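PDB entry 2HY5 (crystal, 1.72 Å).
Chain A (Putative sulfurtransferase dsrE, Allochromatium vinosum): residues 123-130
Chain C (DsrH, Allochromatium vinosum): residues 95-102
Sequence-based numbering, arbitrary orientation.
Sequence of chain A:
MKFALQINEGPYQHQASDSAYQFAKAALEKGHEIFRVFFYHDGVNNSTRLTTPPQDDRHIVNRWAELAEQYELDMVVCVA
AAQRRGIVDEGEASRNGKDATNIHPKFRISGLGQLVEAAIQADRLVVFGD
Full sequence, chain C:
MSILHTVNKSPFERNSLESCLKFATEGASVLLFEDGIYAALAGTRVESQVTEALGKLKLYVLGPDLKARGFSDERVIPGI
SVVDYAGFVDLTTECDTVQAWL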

ATOM      1  N   ASP A 123     -11.193 -22.936 -12.231  1.00  8.91           N
ATOM      2  CA  ASP A 123     -10.892 -23.927 -11.209  1.00  9.58           C
ATOM      3  C   ASP A 123     -10.175 -23.262 -10.040  1.00  8.41           C
ATOM      4  O   ASP A 123     -10.309 -23.690  -8.895  1.00  9.10           O
ATOM      5  CB  ASP A 123     -10.007 -25.028 -11.792  1.00 15.43           C
ATOM      6  CG  ASP A 123     -10.710 -25.821 -12.872  1.00 18.10           C
ATOM      7  OD1 ASP A 123     -11.790 -26.379 -12.584  1.00 19.38           O
ATOM      8  OD2 ASP A 123     -10.186 -25.888 -14.004  1.00 19.40           O
ATOM      9  N   ARG A 124      -9.421 -22.207 -10.336  1.00  7.45           N
ATOM     10  CA  ARG A 124      -8.674 -21.486  -9.309  1.00  8.14           C
ATOM     11  C   ARG A 124      -8.755 -19.975  -9.502  1.00  8.95           C
ATOM     12  O   ARG A 124      -8.730 -19.482 -10.630  1.00  8.53           O
ATOM     13  CB  ARG A 124      -7.201 -21.895  -9.342  1.00  7.74           C
ATOM     14  CG  ARG A 124      -6.950 -23.382  -9.158  1.00  8.43           C
ATOM     15  CD  ARG A 124      -7.207 -23.821  -7.732  1.00 10.68           C
ATOM     16  NE  ARG A 124      -6.863 -25.229  -7.546  1.00 10.90           N
ATOM     17  CZ  ARG A 124      -7.658 -26.244  -7.858  1.00 11.94           C
ATOM     18  NH1 ARG A 124      -8.859 -26.021  -8.370  1.00 11.63           N
ATOM     19  NH2 ARG A 124      -7.247 -27.489  -7.657  1.00 12.98           N
ATOM     20  N   LEU A 125      -8.860 -19.256  -8.389  1.00  9.85           N
ATOM     21  CA  LEU A 125      -8.894 -17.798  -8.403  1.00  9.52           C
ATOM     22  C   LEU A 125      -7.619 -17.354  -7.702  1.00 10.53           C
ATOM     23  O   LEU A 125      -7.447 -17.587  -6.502  1.00 11.66           O
ATOM     24  CB  LEU A 125     -10.105 -17.262  -7.639  1.00  8.06           C
ATOM     25  CG  LEU A 125     -10.095 -15.754  -7.351  1.00  6.35           C
ATOM     26  CD1 LEU A 125     -10.176 -14.952  -8.651  1.00  7.31           C
ATOM     27  CD2 LEU A 125     -11.257 -15.425  -6.439  1.00  8.65           C
ATOM     28  N   VAL A 126      -6.726 -16.721  -8.452  1.00  8.31           N
ATOM     29  CA  VAL A 126      -5.458 -16.267  -7.903  1.00  7.53           C
ATOM     30  C   VAL A 126      -5.452 -14.747  -7.883  1.00  8.52           C
ATOM     31  O   VAL A 126      -5.516 -14.102  -8.932  1.00  8.15           O
ATOM     32  CB  VAL A 126      -4.279 -16.798  -8.742  1.00  6.71           C
ATOM     33  CG1 VAL A 126      -2.965 -16.516  -8.035  1.00  6.51           C
ATOM     34  CG2 VAL A 126      -4.445 -18.291  -8.966  1.00  8.32           C
ATOM     35  N   VAL A 127      -5.382 -14.192  -6.677  1.00  6.11           N
ATOM     36  CA  VAL A 127      -5.412 -12.749  -6.472  1.00  6.13           C
ATOM     37  C   VAL A 127      -4.036 -12.165  -6.183  1.00  5.81           C
ATOM     38  O   VAL A 127      -3.279 -12.690  -5.368  1.00  5.98           O
ATOM     39  CB  VAL A 127      -6.354 -12.387  -5.300  1.00 10.23           C
ATOM     40  CG1 VAL A 127      -6.482 -10.866  -5.182  1.00  9.73           C
ATOM     41  CG2 VAL A 127      -7.718 -13.022  -5.513  1.00 12.08           C
ATOM     42  N   PHE A 128      -3.723 -11.070  -6.863  1.00  7.15           N
ATOM     43  CA  PHE A 128      -2.446 -10.398  -6.689  1.00  7.42           C
ATOM     44  C   PHE A 128      -2.715  -8.985  -6.216  1.00 10.43           C
ATOM     45  O   PHE A 128      -3.390  -8.214  -6.894  1.00 11.33           O
ATOM     46  CB  PHE A 128      -1.672 -10.369  -8.010  1.00  6.39           C
ATOM     47  CG  PHE A 128      -1.247 -11.728  -8.494  1.00  7.11           C
ATOM     48  CD1 PHE A 128      -2.133 -12.543  -9.197  1.00  8.73           C
ATOM     49  CD2 PHE A 128       0.027 -12.211  -8.209  1.00  9.14           C
ATOM     50  CE1 PHE A 128      -1.755 -13.824  -9.611  1.00  8.12           C
ATOM     51  CE2 PHE A 128       0.418 -13.496  -8.619  1.00  9.19           C
ATOM     52  CZ  PHE A 128      -0.477 -14.301  -9.320  1.00  8.54           C
ATOM     53  N   GLY A 129      -2.195  -8.644  -5.045  1.00 10.56           N
ATOM     54  CA  GLY A 129      -2.423  -7.313  -4.522  1.00 12.58           C
ATOM     55  C   GLY A 129      -1.341  -6.877  -3.564  1.00 15.59           C
ATOM     56  O   GLY A 129      -0.190  -7.293  -3.685  1.00 14.51           O
ATOM     57  N   ASP A 130      -1.730  -6.041  -2.605  1.00 27.78           N
ATOM     58  CA  ASP A 130      -0.819  -5.512  -1.592  1.00 33.14           C
ATOM     59  C   ASP A 130      -1.091  -6.132  -0.234  1.00 34.64           C
ATOM     60  O   ASP A 130      -2.035  -5.669   0.447  1.00 37.14           O
ATOM     61  CB  ASP A 130      -0.969  -3.998  -1.487  1.00 60.87           C
ATOM     62  CG  ASP A 130      -0.575  -3.299  -2.754  1.00 65.08           C
ATOM     63  OD1 ASP A 130      -0.862  -2.089  -2.881  1.00 69.17           O
ATOM     64  OD2 ASP A 130       0.036  -3.961  -3.622  1.00 69.97           O
ATOM     65  OXT ASP A 130      -0.363  -7.072   0.136  1.00 60.53           O
TER
ATOM     66  N   CYS C  95      -2.840 -27.897  -5.018  1.00 13.44           N
ATOM     67  CA  CYS C  95      -3.710 -27.591  -3.887  1.00 14.82           C
ATOM     68  C   CYS C  95      -5.127 -27.354  -4.413  1.00 14.42           C
ATOM     69  O   CYS C  95      -5.319 -27.094  -5.598  1.00 14.64           O
ATOM     70  CB  CYS C  95      -3.196 -26.357  -3.141  1.00 16.98           C
ATOM     71  SG  CYS C  95      -1.628 -26.638  -2.269  1.00 22.09           S
ATOM     72  N   ASP C  96      -6.120 -27.444  -3.534  1.00 13.37           N
ATOM     73  CA  ASP C  96      -7.513 -27.276  -3.946  1.00 14.37           C
ATOM     74  C   ASP C  96      -7.980 -25.832  -4.081  1.00 13.46           C
ATOM     75  O   ASP C  96      -8.844 -25.529  -4.903  1.00 14.95           O
ATOM     76  CB  ASP C  96      -8.433 -28.005  -2.964  1.00 30.04           C
ATOM     77  CG  ASP C  96      -8.189 -29.498  -2.940  1.00 33.95           C
ATOM     78  OD1 ASP C  96      -8.777 -30.178  -2.077  1.00 40.14           O
ATOM     79  OD2 ASP C  96      -7.416 -29.994  -3.786  1.00 37.24           O
ATOM     80  N   THR C  97      -7.423 -24.944  -3.272  1.00 12.67           N
ATOM     81  CA  THR C  97      -7.816 -23.538  -3.314  1.00 12.07           C
ATOM     82  C   THR C  97      -6.612 -22.669  -2.994  1.00 10.88           C
ATOM     83  O   THR C  97      -5.696 -23.104  -2.305  1.00 11.11           O
ATOM     84  CB  THR C  97      -8.936 -23.248  -2.283  1.00 21.09           C
ATOM     85  OG1 THR C  97     -10.065 -24.087  -2.563  1.00 24.74           O
ATOM     86  CG2 THR C  97      -9.370 -21.792  -2.346  1.00 20.32           C
ATOM     87  N   VAL C  98      -6.611 -21.446  -3.510  1.00  9.77           N
ATOM     88  CA  VAL C  98      -5.528 -20.511  -3.248  1.00  9.22           C
ATOM     89  C   VAL C  98      -6.098 -19.385  -2.399  1.00  8.44           C
ATOM     90  O   VAL C  98      -7.186 -18.882  -2.672  1.00  9.83           O
ATOM     91  CB  VAL C  98      -4.961 -19.912  -4.550  1.00  9.40           C
ATOM     92  CG1 VAL C  98      -3.764 -19.016  -4.232  1.00  9.84           C
ATOM     93  CG2 VAL C  98      -4.554 -21.027  -5.508  1.00 11.94           C
ATOM     94  N   GLN C  99      -5.367 -19.006  -1.360  1.00  6.62           N
ATOM     95  CA  GLN C  99      -5.816 -17.944  -0.473  1.00  8.13           C
ATOM     96  C   GLN C  99      -4.713 -16.912  -0.350  1.00  8.32           C
ATOM     97  O   GLN C  99      -3.628 -17.218   0.133  1.00  7.72           O
ATOM     98  CB  GLN C  99      -6.141 -18.505   0.909  1.00 14.89           C
ATOM     99  CG  GLN C  99      -6.794 -17.493   1.837  1.00 20.26           C
ATOM    100  CD  GLN C  99      -7.265 -18.120   3.129  1.00 24.18           C
ATOM    101  OE1 GLN C  99      -6.499 -18.268   4.078  1.00 26.83           O
ATOM    102  NE2 GLN C  99      -8.533 -18.513   3.164  1.00 27.87           N
ATOM    103  N   ALA C 100      -4.986 -15.688  -0.782  1.00  7.71           N
ATOM    104  CA  ALA C 100      -3.973 -14.643  -0.724  1.00  9.53           C
ATOM    105  C   ALA C 100      -4.040 -13.818   0.558  1.00  9.54           C
ATOM    106  O   ALA C 100      -5.105 -13.342   0.946  1.00 11.05           O
ATOM    107  CB  ALA C 100      -4.112 -13.725  -1.937  1.00 13.61           C
ATOM    108  N   TRP C 101      -2.895 -13.671   1.213  1.00 10.36           N
ATOM    109  CA  TRP C 101      -2.788 -12.872   2.423  1.00 12.97           C
ATOM    110  C   TRP C 101      -2.051 -11.624   1.989  1.00 18.02           C
ATOM    111  O   TRP C 101      -0.825 -11.631   1.843  1.00 18.66           O
ATOM    112  CB  TRP C 101      -2.000 -13.608   3.506  1.00 12.63           C
ATOM    113  CG  TRP C 101      -2.717 -14.806   4.036  1.00 11.39           C
ATOM    114  CD1 TRP C 101      -2.716 -16.068   3.508  1.00  9.52           C
ATOM    115  CD2 TRP C 101      -3.569 -14.852   5.189  1.00 11.66           C
ATOM    116  NE1 TRP C 101      -3.517 -16.900   4.262  1.00 10.93           N
ATOM    117  CE2 TRP C 101      -4.047 -16.182   5.297  1.00 11.79           C
ATOM    118  CE3 TRP C 101      -3.974 -13.902   6.132  1.00 10.49           C
ATOM    119  CZ2 TRP C 101      -4.917 -16.576   6.341  1.00 12.81           C
ATOM    120  CZ3 TRP C 101      -4.836 -14.294   7.159  1.00 10.84           C
ATOM    121  CH2 TRP C 101      -5.297 -15.618   7.255  1.00 10.95           C
ATOM    122  N   LEU C 102      -2.812 -10.561   1.754  1.00 33.17           N
ATOM    123  CA  LEU C 102      -2.248  -9.296   1.290  1.00 37.33           C
ATOM    124  C   LEU C 102      -1.718  -8.425   2.427  1.00 39.86           C
ATOM    125  O   LEU C 102      -2.423  -7.465   2.798  1.00 42.11           O
ATOM    126  CB  LEU C 102      -3.308  -8.538   0.475  1.00 32.39           C
ATOM    127  CG  LEU C 102      -3.863  -9.370  -0.695  1.00 31.53           C
ATOM    128  CD1 LEU C 102      -4.909  -8.571  -1.454  1.00 32.90           C
ATOM    129  CD2 LEU C 102      -2.738  -9.782  -1.639  1.00 30.92           C
ATOM    130  OXT LEU C 102      -0.611  -8.706   2.934  1.00 37.67           O
TER
HETATM  131  O   HOH W   1      -9.084 -18.540  -4.391  1.00  8.44           O
HETATM  132  O   HOH W   2      -8.758 -20.866  -5.680  1.00 15.02           O

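Two chain termini meet at one end of this contact: the C-terminal carboxylates of Asp A130 and Leu C102 lie against each other, with Asp A130 O 3.0 Å from Leu C102 O and Asp A130 OXT 3.2 Å from Leu C102 OXT. These are pairs of acceptors with like charge, so the approach is not a hydrogen bond and by itself should be repulsive; most of the polar attraction lies further back, although the side chain of Leu C102 itself packs against Gly A129. Strand 124-128 of chain A and the chain C strand that begins at Thr C97 run in nearly the same direction, 17° apart, but their axes come no closer than 6.4 Å. That is too wide for the direct backbone ladder of a parallel sheet, and no backbone-to-backbone hydrogen bond crosses the gap.

Two waters fill part of it instead. Water 1 donates to Leu A125 O (2.8 Å) and to Val C98 O (2.6 Å), while water 2 accepts from Leu A125 N (3.2 Å) and from Val C98 N (3.1 Å). Both polar backbone groups of each residue are thereby satisfied across the gap, carbonyl matched with carbonyl and amide with amide; two carbonyls or two amides cannot bond each other directly, and here a water joins each pair.

At the end away from the carboxylates, Arg A124 makes the direct polar link. Its CA-to-CB bond points sideways, but chi1 and chi2 are both m, and the long side chain brings the guanidinium to the start of the chain C stretch. There NH2 of Arg A124 donates to Cys C95 O at 2.8 Å, and NE of Arg A124 adds a weak bond to the same oxygen at 3.1 Å. Cys C95 is the first residue after a helix to leave helical phi/psi, and its carbonyl lies at the guanidinium edge, near the plane. The carbonyl of Asp C96 instead lies over one face, with Arg A124 CZ 3.3 Å from Asp C96 O. The third nitrogen turns back to its own chain: Arg A124 NH1 donates to Asp A123 O at 2.8 Å, which helps hold the group in place.

Beside the waters and on toward the carboxylates, the side-chain packing is apolar and built from small or branched side chains. Val C98 points toward chain A and packs its CB 3.9 Å from Leu A125 O; its CG2 lies 4.4 Å from Val A126 CG2. Val A127 and Ala C100 point toward each other, CB to CB at 4.3 Å, and the methyl of Ala C100 also sits with its CB 3.7 Å from Val A127 O. Leu C102, with chi1 m and chi2 t, spreads its branched end over Gly A129, where Leu C102 CD2 is 3.6 Å from Gly A129 N. Glycine suits this place: an ideal CB there would come 2.9 Å from Leu C102 CD1, a clash. Phe A128, Gln C99 and Trp C101 point away and take no part. In all, 491 Å² is buried between the stretches, both sides summed.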